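Local atomic coordinates of Chains: A (Unidentified, PDB entry 6ZM9), a protein that probably cleaves S-adenosylmethionine as a phage-encoded SAM lyase, here holding S-methyl-5'-thioadenosine in pockets at the interfaces of a trimer. Residues D31-T36 with A49-Q54. Residues are numbered along the deposited sequence; the frame is centred on the assembly and turned at random.
With MTA (5'-deoxy-5'-methylthioadenosine), chain F.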
loop_
_atom_site.group_PDB
_atom_site.type_symbol
_atom_site.label_atom_id
_atom_site.label_comp_id
_atom_site.label_asym_id
_atom_site.label_seq_id
_atom_site.Cartn_x
_atom_site.Cartn_y
_atom_site.Cartn_z
ATOM N N ASP A 31 6.600 -1.160 -18.016
ATOM C CA ASP A 31 7.533 -0.126 -18.447
ATOM C C ASP A 31 8.207 0.523 -17.233
ATOM O O ASP A 31 9.415 0.778 -17.239
ATOM C CB ASP A 31 6.818 0.991 -19.226
ATOM C CG ASP A 31 6.144 0.532 -20.506
ATOM O OD1 ASP A 31 6.516 -0.507 -21.091
ATOM O OD2 ASP A 31 5.250 1.304 -20.953
ATOM N N VAL A 32 7.416 0.837 -16.194
ATOM C CA VAL A 32 7.963 1.449 -14.988
ATOM C C VAL A 32 8.900 0.491 -14.264
ATOM O O VAL A 32 9.952 0.908 -13.768
ATOM C CB VAL A 32 6.820 1.958 -14.087
ATOM C CG1 VAL A 32 7.360 2.474 -12.779
ATOM C CG2 VAL A 32 6.030 3.039 -14.809
ATOM N N VAL A 33 8.540 -0.798 -14.191
ATOM C CA VAL A 33 9.417 -1.810 -13.592
ATOM C C VAL A 33 10.775 -1.798 -14.277
ATOM O O VAL A 33 11.826 -1.697 -13.634
ATOM C CB VAL A 33 8.770 -3.204 -13.663
ATOM C CG1 VAL A 33 9.738 -4.282 -13.175
ATOM C CG2 VAL A 33 7.480 -3.262 -12.827
ATOM N N LYS A 34 10.769 -1.937 -15.603
ATOM C CA LYS A 34 12.023 -2.030 -16.338
ATOM C C LYS A 34 12.841 -0.751 -16.210
ATOM O O LYS A 34 14.069 -0.805 -16.066
ATOM C CB LYS A 34 11.733 -2.351 -17.804
ATOM C CG LYS A 34 11.178 -3.752 -18.084
ATOM C CD LYS A 34 10.861 -3.911 -19.573
ATOM C CE LYS A 34 10.198 -5.225 -19.872
ATOM N NZ LYS A 34 11.090 -6.328 -19.461
ATOM N N ASP A 35 12.196 0.411 -16.309
ATOM C CA ASP A 35 12.931 1.670 -16.235
ATOM C C ASP A 35 13.523 1.862 -14.844
ATOM O O ASP A 35 14.661 2.340 -14.715
ATOM C CB ASP A 35 12.025 2.837 -16.630
ATOM C CG ASP A 35 12.792 4.072 -17.041
ATOM O OD1 ASP A 35 13.744 3.947 -17.829
ATOM O OD2 ASP A 35 12.421 5.174 -16.587
ATOM N N THR A 36 12.769 1.495 -13.797
ATOM C CA THR A 36 13.272 1.611 -12.432
ATOM C C THR A 36 14.493 0.721 -12.226
ATOM O O THR A 36 15.476 1.147 -11.609
ATOM C CB THR A 36 12.162 1.275 -11.432
ATOM O OG1 THR A 36 11.096 2.227 -11.547
ATOM C CG2 THR A 36 12.675 1.307 -10.003
ATOM N N ALA A 49 12.414 -4.039 -5.096
ATOM C CA ALA A 49 11.292 -3.134 -4.877
ATOM C C ALA A 49 9.994 -3.856 -5.218
ATOM O O ALA A 49 10.007 -4.941 -5.809
ATOM C CB ALA A 49 11.425 -1.886 -5.752
ATOM N N SER A 50 8.878 -3.219 -4.868
ATOM C CA SER A 50 7.542 -3.680 -5.210
ATOM C C SER A 50 6.850 -2.605 -6.040
ATOM O O SER A 50 7.055 -1.408 -5.808
ATOM C CB SER A 50 6.704 -3.945 -3.963
ATOM O OG SER A 50 7.238 -5.058 -3.245
ATOM N N PHE A 51 6.008 -3.034 -6.976
ATOM C CA PHE A 51 5.312 -2.143 -7.897
ATOM C C PHE A 51 3.833 -2.519 -7.889
ATOM O O PHE A 51 3.474 -3.648 -8.221
ATOM C CB PHE A 51 5.878 -2.284 -9.303
ATOM C CG PHE A 51 7.365 -1.977 -9.414
ATOM C CD1 PHE A 51 8.302 -2.912 -9.027
ATOM C CD2 PHE A 51 7.803 -0.753 -9.886
ATOM C CE1 PHE A 51 9.649 -2.641 -9.129
ATOM C CE2 PHE A 51 9.151 -0.475 -9.987
ATOM C CZ PHE A 51 10.075 -1.425 -9.620
ATOM N N VAL A 52 2.978 -1.568 -7.515
ATOM C CA VAL A 52 1.547 -1.801 -7.362
ATOM C C VAL A 52 0.805 -1.048 -8.463
ATOM O O VAL A 52 0.918 0.178 -8.579
ATOM C CB VAL A 52 1.067 -1.316 -5.984
ATOM C CG1 VAL A 52 -0.437 -1.523 -5.819
ATOM C CG2 VAL A 52 1.832 -2.015 -4.871
ATOM N N ALA A 53 0.018 -1.778 -9.244
ATOM C CA ALA A 53 -0.846 -1.137 -10.219
ATOM C C ALA A 53 -2.039 -0.492 -9.526
ATOM O O ALA A 53 -2.607 -1.056 -8.588
ATOM C CB ALA A 53 -1.350 -2.173 -11.219
ATOM N N GLN A 54 -2.416 0.685 -10.008
ATOM C CA GLN A 54 -3.451 1.481 -9.382
ATOM C C GLN A 54 -4.283 2.160 -10.451
ATOM O O GLN A 54 -3.870 2.284 -11.608
ATOM C CB GLN A 54 -2.889 2.648 -8.560
ATOM C CG GLN A 54 -1.769 2.285 -7.666
ATOM C CD GLN A 54 -1.355 3.424 -6.767
ATOM O OE1 GLN A 54 -1.284 3.269 -5.553
ATOM N NE2 GLN A 54 -1.029 4.562 -7.364
HETATM C CS MTA F . 11.321 -10.938 -0.599
HETATM S "S5'" MTA F . 11.087 -11.311 -2.307
HETATM C "C5'" MTA F . 9.291 -11.231 -2.432
HETATM C "C4'" MTA F . 8.721 -9.881 -2.819
HETATM O "O4'" MTA F . 9.116 -8.906 -1.841
HETATM C "C2'" MTA F . 8.854 -7.813 -3.958
HETATM O "O2'" MTA F . 7.477 -7.621 -4.237
HETATM C "C3'" MTA F . 9.170 -9.298 -4.158
HETATM O "O3'" MTA F . 8.500 -9.864 -5.271
HETATM C "C1'" MTA F . 9.139 -7.626 -2.460
HETATM N N9 MTA F . 10.425 -7.000 -2.193
HETATM C C8 MTA F . 11.663 -7.586 -2.107
HETATM N N7 MTA F . 12.625 -6.768 -1.751
HETATM C C5 MTA F . 11.976 -5.550 -1.596
HETATM C C6 MTA F . 12.415 -4.286 -1.154
HETATM N N6 MTA F . 13.670 -4.018 -0.765
HETATM N N1 MTA F . 11.491 -3.297 -1.069
HETATM C C2 MTA F . 10.223 -3.568 -1.399
HETATM N N3 MTA F . 9.692 -4.718 -1.804
HETATM C C4 MTA F . 10.624 -5.681 -1.883
#
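Helix 31-36 runs nearly antiparallel to strand 49-54, the axes 158° apart and 9.7 Å at closest approach, and Val-33 and Phe-51 have the nearest CA atoms. With CG of Phe-51 beside its own backbone N (chi1 -59°), its ring reaches toward the helix, where Val-33 CG2 sits over one face in a CH-pi contact, 3.9 Å from the ring centroid. Thr-36 and the Phe-51 side chain approach each other from opposite directions: Thr-36 OG1 meets the ring edge in plane, 3.7 Å from Phe-51 CE2, while its CG2 touches CZ. That hydroxyl is already committed, since Thr-36 OG1 donates to Val-32 O at 2.8 Å. The same carbonyl takes Thr-36 N from the other face of its plane, so two donors grip it. Ile-74 of strand 66-77 also packs against Val-32, Thr-36 and Phe-51. On the strand, Ser-50 OG donates to MTA N3 (2.9 Å) and accepts from MTA O2' (2.8 Å), bridging adenine and ribose. Ala-49 and Phe-51 pair in an antiparallel ladder with a strand of the second subunit, extending the sheet across the interface. Phe-51 thus joins strand to helix by apolar contact, the threonine hydroxyl is satisfied within the helix, and neighbouring Ser-50 holds the nucleoside.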